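Local coordinates for protein putative esterase (Bacteroides intestinalis DSM 17393, PDB 5VOL) that probably hydrolyses ferulic acid esters on arabinoxylan, as a calcium-binding carbohydrate esterase of family CE1 with an alpha/beta-hydrolase fold, at residues Phe8-Thr16 and Ala27-Gln38; Gln150-Ala161 and Asp209-Val217. All coordinates share one frame; numbering follows the deposited sequence.

Both contacts pair strands of one mixed, mainly parallel eight-stranded sheet. Contact 1 is the antiparallel hairpin at one margin, including the outermost strand 11-19; contact 2 joins strands 158-162 and 214-218, which run parallel near the other margin, with only 244-246 beyond. Their centres lie 26 Å apart and their nearest atoms about 14 Å, so they do not touch and are related through the intervening strands. Contact 1 is away from the annotated calcium sites. In contact 2 the side chain of F216 comes within about 8 Å of a bound calcium ion, and A161 lies near the likely nucleophile elbow around S139.

Contact 1: Phe8-Thr16 and Ala27-Gln38; sequences FQSKVVTDT and AYTVFLPKSFEQ
Strands 11-19 and 24-32 form an antiparallel beta hairpin at the margin of the central sheet, and residues 8-16 and 27-38 make up its open end and most of its length. K11, V13 and D15 face L32, V30 and Y28 as hydrogen-bonded pairs, each with two backbone bonds; L32 N to K11 O, at 2.7 Å, is almost straight (176°). Alternating with them, V12-F31, T14-T29 and T16-A27 are non-hydrogen-bonded pairs.

The beta-branched residues suit the extended backbone and interlock across it. On the face of V12 and T29, V12 CG1 presses on T29 CG2 at 3.4 Å, a tight fit for two methyl groups. The hydroxyls of T14 and T29 share a hydrogen bond, OG1 to OG1 3.0 Å, while N57 also bonds T29 OG1. On the other face Y28 CG lies between its backbone N and carbonyl carbon (chi1 66°), which lays the ring alongside D15, with D15 CA over one face and D15 CB 3.3 Å from Y28 OH. That hydroxyl is bonded to Y124 and Y119.

Toward the open end of the hairpin, charged and aromatic contacts join in. The K11 chain, bent at chi3, delivers NZ to the anti lone pair of E37 OE2 at 2.7 Å, a salt bridge between two partly exposed side chains; a long, flexible lysine can span from the strand to the segment beyond the turn. Q38 CB lies over one face of the F8 ring, 3.8 Å from its centroid, a CH-pi contact; the two side chains cross at about a right angle. S10 CB packs 3.4 Å from F31 CE1, and S10 OG is bonded to D71 and K67.

Strand 24-32 continues the sheet through backbone bonds to strand 83-87, and helix 66-76 covers the face carrying V12 and F31.

Contact 2: Gln150-Ala161 and Asp209-Val217; sequences QRHSDMFCAVYA and DLRSVAWFV
V159 and W215 meet at the apolar centre: V159 CB lies 3.7 Å from W215 CE3, the two side chains running side by side. V159 CG2 also touches V213 CG1 at 4.0 Å, and V213 CG1 in turn covers one face of the indole toward its rim. The compact, branched V159 lies with CB and CG2 both close to the benzo-ring atoms CE3 and CZ3. Further out, W215 CH2 lies 3.7 Å from Q150 CG, where the methylenes of the glutamine do the packing and its amide is bonded to C195 and N147.

On the opposite face of the sheet Y160 and F216 form an offset stack, centroids 4.6 Å apart and planes inclined by only 18°. Y160 CE2 sits over the rim of the F216 face. In both residues CG is anti to the backbone N, and with the strands parallel and in register the rings project alike and overlap. The tyrosine hydroxyl is bonded to D218. On the same face the small A158 and A214 pack CB to CB, and A214 touches I271 of helix 254-271, which Y160 also meets.

Four backbone bonds, from A214 N to C157 O through to A161 N to F216 O, hold the parallel register. At the polar edge, V213 N closes the type I turn 210-213 on L210 O, and from the other face of that carbonyl W215 NE1 links L210 O to the strand at 2.8 Å, the acceptor close to the ring plane. A water donates to both C157 O and S212 O.

Parallel strands entered from helices and covered by helices on both faces form the layered core that the alpha/beta-hydrolase fold shares with other alpha/beta proteins; F216 lies beside Q244, which binds calcium in a structure of this protein.

Contact 1: Phe8-Thr16 and Ala27-Gln38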
loop_
_atom_site.group_PDB
_atom_site.type_symbol
_atom_site.label_atom_id
_atom_site.label_comp_id
_atom_site.label_asym_id
_atom_site.label_seq_id
_atom_site.Cartn_x
_atom_site.Cartn_y
_atom_site.Cartn_z
ATOM N N PHE C 8 21.179 -15.269 17.228
ATOM C CA PHE C 8 19.870 -15.728 17.667
ATOM C C PHE C 8 18.884 -15.502 16.531
ATOM O O PHE C 8 19.013 -14.530 15.779
ATOM C CB PHE C 8 19.405 -14.989 18.923
ATOM C CG PHE C 8 20.230 -15.283 20.140
ATOM C CD1 PHE C 8 20.293 -16.570 20.652
ATOM C CD2 PHE C 8 20.939 -14.274 20.777
ATOM C CE1 PHE C 8 21.055 -16.849 21.772
ATOM C CE2 PHE C 8 21.700 -14.545 21.899
ATOM C CZ PHE C 8 21.758 -15.836 22.396
ATOM N N GLN C 9 17.909 -16.393 16.391
ATOM C CA GLN C 9 16.902 -16.229 15.350
ATOM C C GLN C 9 15.535 -16.706 15.798
ATOM O O GLN C 9 15.425 -17.627 16.602
ATOM C CB GLN C 9 17.315 -16.973 14.088
ATOM C CG GLN C 9 18.626 -17.691 14.215
ATOM C CD GLN C 9 19.288 -17.888 12.883
ATOM O OE1 GLN C 9 18.698 -18.460 11.961
ATOM N NE2 GLN C 9 20.518 -17.398 12.757
ATOM N N SER C 10 14.493 -16.054 15.288
ATOM C CA SER C 10 13.139 -16.522 15.503
ATOM C C SER C 10 13.039 -17.916 14.895
ATOM O O SER C 10 13.789 -18.263 13.976
ATOM C CB SER C 10 12.120 -15.574 14.877
ATOM O OG SER C 10 12.238 -15.576 13.467
ATOM N N LYS C 11 12.115 -18.710 15.419
ATOM C CA LYS C 11 12.026 -20.128 15.089
ATOM C C LYS C 11 10.589 -20.544 14.931
ATOM O O LYS C 11 9.712 -20.046 15.637
ATOM C CB LYS C 11 12.654 -21.001 16.189
ATOM C CG LYS C 11 14.133 -21.213 16.080
ATOM C CD LYS C 11 14.628 -22.054 17.257
ATOM C CE LYS C 11 14.122 -21.496 18.583
ATOM N NZ LYS C 11 14.873 -22.021 19.760
ATOM N N VAL C 12 10.355 -21.482 14.027
ATOM C CA VAL C 12 9.064 -22.143 13.953
ATOM C C VAL C 12 9.263 -23.573 14.438
ATOM O O VAL C 12 10.140 -24.282 13.958
ATOM C CB VAL C 12 8.485 -22.132 12.535
ATOM C CG1 VAL C 12 7.289 -23.078 12.447
ATOM C CG2 VAL C 12 8.072 -20.722 12.163
ATOM N N VAL C 13 8.468 -23.983 15.412
ATOM C CA VAL C 13 8.621 -25.311 15.996
ATOM C C VAL C 13 7.308 -26.063 15.849
ATOM O O VAL C 13 6.240 -25.485 16.035
ATOM C CB VAL C 13 9.040 -25.225 17.480
ATOM C CG1 VAL C 13 8.911 -26.592 18.159
ATOM C CG2 VAL C 13 10.466 -24.720 17.593
ATOM N N THR C 14 7.387 -27.342 15.488
ATOM C CA THR C 14 6.194 -28.180 15.428
ATOM C C THR C 14 6.287 -29.283 16.490
ATOM O O THR C 14 7.284 -29.992 16.569
ATOM C CB THR C 14 6.007 -28.792 14.027
ATOM O OG1 THR C 14 5.603 -27.761 13.110
ATOM C CG2 THR C 14 4.934 -29.880 14.043
ATOM N N ASP C 15 5.256 -29.407 17.316
ATOM C CA ASP C 15 5.240 -30.432 18.351
ATOM C C ASP C 15 3.829 -31.001 18.480
ATOM O O ASP C 15 2.939 -30.671 17.680
ATOM C CB ASP C 15 5.727 -29.847 19.684
ATOM C CG ASP C 15 6.433 -30.878 20.559
ATOM O OD1 ASP C 15 6.154 -32.086 20.417
ATOM O OD2 ASP C 15 7.277 -30.470 21.380
ATOM N N THR C 16 3.620 -31.862 19.476
ATOM C CA THR C 16 2.293 -32.427 19.711
ATOM C C THR C 16 1.956 -32.441 21.191
ATOM O O THR C 16 2.828 -32.602 22.036
ATOM C CB THR C 16 2.160 -33.875 19.169
ATOM O OG1 THR C 16 2.917 -34.763 19.995
ATOM C CG2 THR C 16 2.669 -33.970 17.752
ATOM N N ALA C 27 -1.238 -32.145 16.986
ATOM C CA ALA C 27 -0.058 -31.422 16.552
ATOM C C ALA C 27 -0.326 -29.914 16.592
ATOM O O ALA C 27 -1.466 -29.460 16.489
ATOM C CB ALA C 27 0.360 -31.852 15.152
ATOM N N TYR C 28 0.739 -29.147 16.736
ATOM C CA TYR C 28 0.638 -27.696 16.664
ATOM C C TYR C 28 1.951 -27.142 16.146
ATOM O O TYR C 28 2.984 -27.807 16.211
ATOM C CB TYR C 28 0.302 -27.103 18.033
ATOM C CG TYR C 28 1.404 -27.289 19.056
ATOM C CD1 TYR C 28 1.424 -28.399 19.891
ATOM C CD2 TYR C 28 2.416 -26.343 19.203
ATOM C CE1 TYR C 28 2.426 -28.577 20.827
ATOM C CE2 TYR C 28 3.415 -26.512 20.138
ATOM C CZ TYR C 28 3.415 -27.628 20.949
ATOM O OH TYR C 28 4.415 -27.793 21.881
ATOM N N THR C 29 1.899 -25.921 15.621
ATOM C CA THR C 29 3.080 -25.256 15.093
ATOM C C THR C 29 3.153 -23.883 15.741
ATOM O O THR C 29 2.172 -23.145 15.754
ATOM C CB THR C 29 3.023 -25.122 13.551
ATOM O OG1 THR C 29 2.876 -26.418 12.961
ATOM C CG2 THR C 29 4.284 -24.457 13.003
ATOM N N VAL C 30 4.300 -23.545 16.303
ATOM C CA VAL C 30 4.394 -22.297 17.046
ATOM C C VAL C 30 5.559 -21.470 16.522
ATOM O O VAL C 30 6.610 -22.017 16.171
ATOM C CB VAL C 30 4.566 -22.562 18.565
ATOM C CG1 VAL C 30 5.762 -23.463 18.822
ATOM C CG2 VAL C 30 4.714 -21.256 19.332
ATOM N N PHE C 31 5.348 -20.158 16.429
ATOM C CA PHE C 31 6.432 -19.223 16.140
ATOM C C PHE C 31 7.052 -18.716 17.443
ATOM O O PHE C 31 6.341 -18.232 18.305
ATOM C CB PHE C 31 5.918 -18.030 15.315
ATOM C CG PHE C 31 6.875 -16.862 15.270
ATOM C CD1 PHE C 31 7.850 -16.779 14.279
ATOM C CD2 PHE C 31 6.807 -15.851 16.223
ATOM C CE1 PHE C 31 8.738 -15.699 14.237
ATOM C CE2 PHE C 31 7.693 -14.763 16.192
ATOM C CZ PHE C 31 8.659 -14.692 15.199
ATOM N N LEU C 32 8.372 -18.814 17.567
ATOM C CA LEU C 32 9.066 -18.310 18.744
ATOM C C LEU C 32 9.967 -17.123 18.377
ATOM O O LEU C 32 10.824 -17.244 17.515
ATOM C CB LEU C 32 9.900 -19.414 19.388
ATOM C CG LEU C 32 9.163 -20.714 19.755
ATOM C CD1 LEU C 32 10.185 -21.728 20.212
ATOM C CD2 LEU C 32 8.140 -20.459 20.823
ATOM N N PRO C 33 9.784 -15.983 19.054
ATOM C CA PRO C 33 10.573 -14.764 18.813
ATOM C C PRO C 33 12.092 -14.978 18.860
ATOM O O PRO C 33 12.591 -15.916 19.489
ATOM C CB PRO C 33 10.140 -13.835 19.947
ATOM C CG PRO C 33 8.791 -14.313 20.350
ATOM C CD PRO C 33 8.755 -15.790 20.090
ATOM N N LYS C 34 12.819 -14.075 18.210
ATOM C CA LYS C 34 14.275 -14.108 18.178
ATOM C C LYS C 34 14.891 -14.059 19.579
ATOM O O LYS C 34 15.948 -14.648 19.820
ATOM C CB LYS C 34 14.809 -12.941 17.328
ATOM C CG LYS C 34 16.313 -12.848 17.288
ATOM C CD LYS C 34 16.793 -11.536 16.634
ATOM C CE LYS C 34 17.004 -11.693 15.138
ATOM N NZ LYS C 34 17.662 -10.481 14.551
ATOM N N SER C 35 14.229 -13.361 20.496
ATOM C CA SER C 35 14.719 -13.221 21.869
ATOM C C SER C 35 14.386 -14.406 22.783
ATOM O O SER C 35 14.754 -14.405 23.958
ATOM C CB SER C 35 14.151 -11.955 22.499
ATOM O OG SER C 35 12.751 -12.075 22.697
ATOM N N PHE C 36 13.685 -15.408 22.259
ATOM C CA PHE C 36 13.146 -16.452 23.133
ATOM C C PHE C 36 14.260 -17.200 23.873
ATOM O O PHE C 36 14.173 -17.400 25.077
ATOM C CB PHE C 36 12.274 -17.430 22.338
ATOM C CG PHE C 36 11.492 -18.393 23.203
ATOM C CD1 PHE C 36 11.975 -19.657 23.458
ATOM C CD2 PHE C 36 10.278 -18.023 23.751
ATOM C CE1 PHE C 36 11.254 -20.554 24.254
ATOM C CE2 PHE C 36 9.553 -18.902 24.540
ATOM C CZ PHE C 36 10.045 -20.171 24.793
ATOM N N GLU C 37 15.313 -17.578 23.153
ATOM C CA GLU C 37 16.447 -18.292 23.737
ATOM C C GLU C 37 17.436 -17.359 24.430
ATOM O O GLU C 37 18.313 -17.802 25.168
ATOM C CB GLU C 37 17.190 -19.081 22.659
ATOM C CG GLU C 37 16.352 -20.126 21.947
ATOM C CD GLU C 37 15.899 -21.228 22.869
ATOM O OE1 GLU C 37 16.253 -21.183 24.070
ATOM O OE2 GLU C 37 15.187 -22.142 22.391
ATOM N N GLN C 38 17.292 -16.066 24.178
ATOM C CA GLN C 38 18.273 -15.080 24.605
ATOM C C GLN C 38 17.906 -14.452 25.943
ATOM O O GLN C 38 18.754 -14.293 26.815
ATOM C CB GLN C 38 18.409 -14.008 23.527
ATOM C CG GLN C 38 19.077 -12.743 23.979
ATOM C CD GLN C 38 19.027 -11.678 22.913
ATOM O OE1 GLN C 38 17.987 -11.055 22.690
ATOM N NE2 GLN C 38 20.151 -11.472 22.231
HETATM O O HOH W 1 13.448 -18.217 18.928
#

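Contact 2: Gln150-Ala161 and Asp209-Val217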
loop_
_atom_site.group_PDB
_atom_site.type_symbol
_atom_site.label_atom_id
_atom_site.label_comp_id
_atom_site.label_asym_id
_atom_site.label_seq_id
_atom_site.Cartn_x
_atom_site.Cartn_y
_atom_site.Cartn_z
ATOM N N GLN C 150 -16.498 -13.998 20.473
ATOM C CA GLN C 150 -17.862 -13.669 20.843
ATOM C C GLN C 150 -18.259 -14.327 22.178
ATOM O O GLN C 150 -18.859 -13.685 23.047
ATOM C CB GLN C 150 -18.817 -14.096 19.728
ATOM C CG GLN C 150 -18.777 -13.214 18.471
ATOM C CD GLN C 150 -19.719 -13.714 17.387
ATOM O OE1 GLN C 150 -19.913 -14.922 17.239
ATOM N NE2 GLN C 150 -20.319 -12.788 16.631
ATOM N N ARG C 151 -17.917 -15.601 22.347
ATOM C CA ARG C 151 -18.357 -16.331 23.537
ATOM C C ARG C 151 -17.291 -16.332 24.641
ATOM O O ARG C 151 -17.574 -16.697 25.780
ATOM C CB ARG C 151 -18.769 -17.772 23.162
ATOM C CG ARG C 151 -20.146 -17.857 22.487
ATOM C CD ARG C 151 -20.620 -19.293 22.165
ATOM N NE ARG C 151 -19.778 -19.934 21.162
ATOM C CZ ARG C 151 -18.785 -20.767 21.456
ATOM N NH1 ARG C 151 -18.541 -21.079 22.720
ATOM N NH2 ARG C 151 -18.050 -21.304 20.485
ATOM N N HIS C 152 -16.073 -15.902 24.318
ATOM C CA HIS C 152 -15.011 -15.822 25.318
ATOM C C HIS C 152 -14.343 -14.450 25.344
ATOM O O HIS C 152 -13.113 -14.351 25.370
ATOM C CB HIS C 152 -13.958 -16.893 25.075
ATOM C CG HIS C 152 -14.496 -18.286 25.161
ATOM N ND1 HIS C 152 -14.615 -18.964 26.356
ATOM C CD2 HIS C 152 -14.962 -19.124 24.205
ATOM C CE1 HIS C 152 -15.123 -20.163 26.131
ATOM N NE2 HIS C 152 -15.343 -20.290 24.837
ATOM N N SER C 153 -15.163 -13.406 25.367
ATOM C CA SER C 153 -14.658 -12.036 25.350
ATOM C C SER C 153 -13.773 -11.734 26.566
ATOM O O SER C 153 -12.962 -10.801 26.534
ATOM C CB SER C 153 -15.820 -11.056 25.272
ATOM O OG SER C 153 -16.660 -11.158 26.406
ATOM N N ASP C 154 -13.887 -12.534 27.624
ATOM C CA ASP C 154 -13.012 -12.349 28.782
ATOM C C ASP C 154 -11.623 -12.932 28.532
ATOM O O ASP C 154 -10.719 -12.777 29.352
ATOM C CB ASP C 154 -13.629 -12.960 30.057
ATOM C CG ASP C 154 -13.857 -14.470 29.953
ATOM O OD1 ASP C 154 -14.053 -14.999 28.836
ATOM O OD2 ASP C 154 -13.862 -15.136 31.013
ATOM N N MET C 155 -11.443 -13.595 27.391
ATOM C CA MET C 155 -10.152 -14.206 27.080
ATOM C C MET C 155 -9.368 -13.450 25.996
ATOM O O MET C 155 -8.156 -13.563 25.930
ATOM C CB MET C 155 -10.347 -15.659 26.644
ATOM C CG MET C 155 -10.937 -16.589 27.735
ATOM S SD MET C 155 -9.765 -16.873 29.067
ATOM C CE MET C 155 -8.570 -17.969 28.310
ATOM N N PHE C 156 -10.059 -12.706 25.138
ATOM C CA PHE C 156 -9.399 -12.072 23.988
ATOM C C PHE C 156 -9.630 -10.568 23.895
ATOM O O PHE C 156 -10.754 -10.094 24.058
ATOM C CB PHE C 156 -9.875 -12.724 22.688
ATOM C CG PHE C 156 -9.677 -14.208 22.658
ATOM C CD1 PHE C 156 -8.431 -14.743 22.363
ATOM C CD2 PHE C 156 -10.730 -15.066 22.938
ATOM C CE1 PHE C 156 -8.235 -16.114 22.342
ATOM C CE2 PHE C 156 -10.542 -16.448 22.919
ATOM C CZ PHE C 156 -9.294 -16.971 22.619
ATOM N N CYS C 157 -8.565 -9.824 23.599
ATOM C CA CYS C 157 -8.686 -8.377 23.415
ATOM C C CYS C 157 -8.996 -8.009 21.968
ATOM O O CYS C 157 -9.524 -6.920 21.698
ATOM C CB CYS C 157 -7.401 -7.660 23.868
ATOM S SG CYS C 157 -5.922 -8.033 22.900
ATOM N N ALA C 158 -8.678 -8.913 21.037
ATOM C CA ALA C 158 -8.786 -8.606 19.614
ATOM C C ALA C 158 -9.033 -9.846 18.751
ATOM O O ALA C 158 -8.462 -10.899 19.009
ATOM C CB ALA C 158 -7.516 -7.896 19.142
ATOM N N VAL C 159 -9.846 -9.680 17.709
ATOM C CA VAL C 159 -10.125 -10.722 16.722
ATOM C C VAL C 159 -9.864 -10.198 15.306
ATOM O O VAL C 159 -10.376 -9.149 14.930
ATOM C CB VAL C 159 -11.589 -11.214 16.806
ATOM C CG1 VAL C 159 -11.879 -12.248 15.704
ATOM C CG2 VAL C 159 -11.887 -11.805 18.194
ATOM N N TYR C 160 -9.080 -10.936 14.525
ATOM C CA TYR C 160 -8.865 -10.598 13.121
ATOM C C TYR C 160 -9.378 -11.763 12.273
ATOM O O TYR C 160 -8.760 -12.813 12.224
ATOM C CB TYR C 160 -7.385 -10.338 12.824
ATOM C CG TYR C 160 -7.129 -9.701 11.475
ATOM C CD1 TYR C 160 -7.229 -10.436 10.297
ATOM C CD2 TYR C 160 -6.776 -8.357 11.382
ATOM C CE1 TYR C 160 -6.994 -9.840 9.045
ATOM C CE2 TYR C 160 -6.539 -7.750 10.146
ATOM C CZ TYR C 160 -6.650 -8.493 8.987
ATOM O OH TYR C 160 -6.408 -7.881 7.779
ATOM N N ALA C 161 -10.496 -11.554 11.599
ATOM C CA ALA C 161 -11.183 -12.600 10.849
ATOM C C ALA C 161 -10.903 -12.496 9.344
ATOM O O ALA C 161 -11.330 -11.525 8.727
ATOM C CB ALA C 161 -12.678 -12.498 11.108
ATOM N N ASP C 209 -20.574 -6.530 26.014
ATOM C CA ASP C 209 -19.500 -7.515 26.029
ATOM C C ASP C 209 -18.712 -7.495 24.717
ATOM O O ASP C 209 -17.487 -7.544 24.721
ATOM C CB ASP C 209 -20.052 -8.913 26.269
ATOM C CG ASP C 209 -19.984 -9.321 27.714
ATOM O OD1 ASP C 209 -19.810 -8.431 28.577
ATOM O OD2 ASP C 209 -20.114 -10.535 27.995
ATOM N N LEU C 210 -19.424 -7.430 23.601
ATOM C CA LEU C 210 -18.787 -7.436 22.284
ATOM C C LEU C 210 -17.900 -6.199 22.062
ATOM O O LEU C 210 -16.841 -6.293 21.445
ATOM C CB LEU C 210 -19.850 -7.537 21.198
ATOM C CG LEU C 210 -20.599 -8.879 21.181
ATOM C CD1 LEU C 210 -21.641 -8.904 20.101
ATOM C CD2 LEU C 210 -19.629 -10.048 21.025
ATOM N N ARG C 211 -18.326 -5.051 22.588
ATOM C CA ARG C 211 -17.548 -3.806 22.484
ATOM C C ARG C 211 -16.242 -3.836 23.292
ATOM O O ARG C 211 -15.390 -2.966 23.118
ATOM C CB ARG C 211 -18.391 -2.614 22.931
ATOM C CG ARG C 211 -19.672 -2.446 22.155
ATOM C CD ARG C 211 -20.587 -1.373 22.749
ATOM N NE ARG C 211 -21.772 -1.177 21.914
ATOM C CZ ARG C 211 -23.018 -1.155 22.375
ATOM N NH1 ARG C 211 -23.246 -1.308 23.668
ATOM N NH2 ARG C 211 -24.035 -0.973 21.544
ATOM N N SER C 212 -16.066 -4.827 24.163
ATOM C CA SER C 212 -14.811 -4.917 24.915
ATOM C C SER C 212 -13.719 -5.593 24.090
ATOM O O SER C 212 -12.574 -5.732 24.530
ATOM C CB SER C 212 -15.009 -5.678 26.233
ATOM O OG SER C 212 -15.311 -7.031 25.955
ATOM N N VAL C 213 -14.081 -6.012 22.886
ATOM C CA VAL C 213 -13.146 -6.666 21.985
ATOM C C VAL C 213 -12.937 -5.800 20.736
ATOM O O VAL C 213 -13.873 -5.185 20.241
ATOM C CB VAL C 213 -13.662 -8.088 21.597
ATOM C CG1 VAL C 213 -12.706 -8.781 20.638
ATOM C CG2 VAL C 213 -13.860 -8.947 22.870
ATOM N N ALA C 214 -11.704 -5.744 20.241
ATOM C CA ALA C 214 -11.423 -5.056 18.986
ATOM C C ALA C 214 -11.609 -6.033 17.832
ATOM O O ALA C 214 -11.057 -7.126 17.881
ATOM C CB ALA C 214 -10.000 -4.492 18.982
ATOM N N TRP C 215 -12.362 -5.633 16.810
ATOM C CA TRP C 215 -12.690 -6.512 15.681
ATOM C C TRP C 215 -12.177 -5.992 14.340
ATOM O O TRP C 215 -12.291 -4.806 14.043
ATOM C CB TRP C 215 -14.206 -6.705 15.580
ATOM C CG TRP C 215 -14.872 -7.114 16.863
ATOM C CD1 TRP C 215 -15.318 -6.286 17.848
ATOM C CD2 TRP C 215 -15.200 -8.452 17.284
ATOM N NE1 TRP C 215 -15.899 -7.016 18.855
ATOM C CE2 TRP C 215 -15.835 -8.349 18.538
ATOM C CE3 TRP C 215 -15.015 -9.718 16.720
ATOM C CZ2 TRP C 215 -16.284 -9.471 19.253
ATOM C CZ3 TRP C 215 -15.468 -10.840 17.430
ATOM C CH2 TRP C 215 -16.086 -10.701 18.688
ATOM N N PHE C 216 -11.632 -6.887 13.524
ATOM C CA PHE C 216 -11.161 -6.539 12.181
ATOM C C PHE C 216 -11.633 -7.638 11.225
ATOM O O PHE C 216 -11.296 -8.804 11.411
ATOM C CB PHE C 216 -9.631 -6.407 12.171
ATOM C CG PHE C 216 -9.075 -5.561 11.044
ATOM C CD1 PHE C 216 -9.236 -5.937 9.714
ATOM C CD2 PHE C 216 -8.357 -4.399 11.328
ATOM C CE1 PHE C 216 -8.705 -5.170 8.679
ATOM C CE2 PHE C 216 -7.819 -3.623 10.304
ATOM C CZ PHE C 216 -7.998 -4.000 8.968
ATOM N N VAL C 217 -12.432 -7.269 10.229
ATOM C CA VAL C 217 -12.948 -8.217 9.243
ATOM C C VAL C 217 -12.384 -7.909 7.854
ATOM O O VAL C 217 -12.508 -6.785 7.352
ATOM C CB VAL C 217 -14.480 -8.188 9.220
ATOM C CG1 VAL C 217 -15.027 -9.086 8.111
ATOM C CG2 VAL C 217 -15.013 -8.608 10.604
HETATM O O HOH W 2 -9.895 -4.816 23.269
#